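Local coordinates for protein N-alpha-acetyltransferase 38, NatC auxiliary subunit (Saccharomyces cerevisiae, PDB 6YGA) that serves as the small auxiliary subunit of the NatC complex, which acetylates the N-termini of nascent proteins beginning with methionine and a hydrophobic or amphipathic residue, at residues C[5-8]-C[9-12]. Numbering follows the deposited sequence.
Sequences KLSD and FIGN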
loop_
_atom_site.group_PDB
_atom_site.type_symbol
_atom_site.label_atom_id
_atom_site.label_comp_id
_atom_site.label_asym_id
_atom_site.label_seq_id
_atom_site.Cartn_x
_atom_site.Cartn_y
_atom_site.Cartn_z
ATOM N N LYS C 5 41.663 -12.992 20.241
ATOM C CA LYS C 5 40.339 -12.585 20.677
ATOM C C LYS C 5 39.360 -12.826 19.537
ATOM O O LYS C 5 39.749 -12.908 18.369
ATOM C CB LYS C 5 40.309 -11.109 21.093
ATOM C CG LYS C 5 40.968 -10.811 22.426
ATOM C CD LYS C 5 40.155 -11.384 23.577
ATOM C CE LYS C 5 40.619 -10.835 24.917
ATOM N NZ LYS C 5 40.352 -9.376 25.048
ATOM N N LEU C 6 38.078 -12.939 19.888
ATOM C CA LEU C 6 37.044 -13.063 18.865
ATOM C C LEU C 6 36.976 -11.823 17.981
ATOM O O LEU C 6 36.625 -11.922 16.799
ATOM C CB LEU C 6 35.690 -13.320 19.520
ATOM C CG LEU C 6 35.511 -14.666 20.217
ATOM C CD1 LEU C 6 34.292 -14.621 21.115
ATOM C CD2 LEU C 6 35.378 -15.778 19.188
ATOM N N SER C 7 37.313 -10.652 18.533
ATOM C CA SER C 7 37.307 -9.418 17.754
ATOM C C SER C 7 38.222 -9.508 16.541
ATOM O O SER C 7 37.953 -8.876 15.514
ATOM C CB SER C 7 37.725 -8.243 18.638
ATOM O OG SER C 7 37.680 -7.021 17.925
ATOM N N ASP C 8 39.303 -10.284 16.637
ATOM C CA ASP C 8 40.204 -10.438 15.499
ATOM C C ASP C 8 39.534 -11.185 14.354
ATOM O O ASP C 8 39.917 -11.014 13.192
ATOM C CB ASP C 8 41.475 -11.175 15.929
ATOM C CG ASP C 8 42.165 -10.513 17.107
ATOM O OD1 ASP C 8 42.574 -9.340 16.980
ATOM O OD2 ASP C 8 42.303 -11.169 18.161
ATOM N N PHE C 9 38.530 -12.009 14.662
ATOM C CA PHE C 9 37.961 -12.910 13.665
ATOM C C PHE C 9 36.887 -12.252 12.808
ATOM O O PHE C 9 36.731 -12.624 11.638
ATOM C CB PHE C 9 37.379 -14.146 14.351
ATOM C CG PHE C 9 38.374 -15.247 14.566
ATOM C CD1 PHE C 9 39.388 -15.116 15.499
ATOM C CD2 PHE C 9 38.287 -16.420 13.837
ATOM C CE1 PHE C 9 40.302 -16.137 15.697
ATOM C CE2 PHE C 9 39.192 -17.445 14.030
ATOM C CZ PHE C 9 40.202 -17.305 14.961
ATOM N N ILE C 10 36.133 -11.297 13.360
ATOM C CA ILE C 10 35.008 -10.729 12.628
ATOM C C ILE C 10 35.497 -10.059 11.351
ATOM O O ILE C 10 36.585 -9.468 11.305
ATOM C CB ILE C 10 34.223 -9.748 13.515
ATOM C CG1 ILE C 10 35.133 -8.620 14.005
ATOM C CG2 ILE C 10 33.579 -10.487 14.687
ATOM C CD1 ILE C 10 34.472 -7.669 14.977
ATOM N N GLY C 11 34.695 -10.170 10.296
ATOM C CA GLY C 11 35.068 -9.679 8.990
ATOM C C GLY C 11 35.847 -10.658 8.142
ATOM O O GLY C 11 36.272 -10.293 7.038
ATOM N N ASN C 12 36.044 -11.887 8.612
ATOM C CA ASN C 12 36.829 -12.885 7.904
ATOM C C ASN C 12 35.956 -14.082 7.550
ATOM O O ASN C 12 35.072 -14.471 8.321
ATOM C CB ASN C 12 38.035 -13.335 8.742
ATOM C CG ASN C 12 39.043 -12.218 8.960
ATOM O OD1 ASN C 12 39.848 -11.911 8.079
ATOM N ND2 ASN C 12 39.008 -11.611 10.142
#
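Ile10 sets CG1 between its backbone N and carbonyl carbon (chi1 59°), which lays this branch against the peptide of Ser7, CG1 standing 3.2 Å from Ser7 O, while CG2 lies near Leu6 O. With chi1 at -87° the edge of the Phe9 ring lies by Lys5 O, which approaches the rim close to the ring plane, 3.6 Å from CD1. The backbone join is a single hydrogen bond, Phe9 N to Leu6 O at 2.9 Å; the N-H comes from above the carbonyl plane, 57° out of it. Leu6 to Asp8 keep helical angles without the regular bonds of a helix, although Asp8 N also reaches Lys5 O. Asp8 turns its carboxylate back to the start of the same stretch, where OD2 accepts Lys5 N at 2.8 Å nearly along the carboxylate C-O bond direction. After it, a type II beta turn runs from Phe9 to Asn12, with Gly11 at its left-handed position. The turn's own bond, Asn12 N to Phe9 O, is weak at 3.2 Å, and Asn12 ND2 adds a second one to the same oxygen at 2.9 Å, from above the carbonyl plane of Phe9. Together the two turns lead into strand 13-18 of the Sm-like fold. Phe9 meets Phe28 of the Naa35 chain edge-to-face; within the subunit, Leu6 packs on Val31 and Ile10 on Leu28 of strand 23-32, while Phe9 touches Leu73, and Asn12 Val72 and Leu76, of helix 70-76.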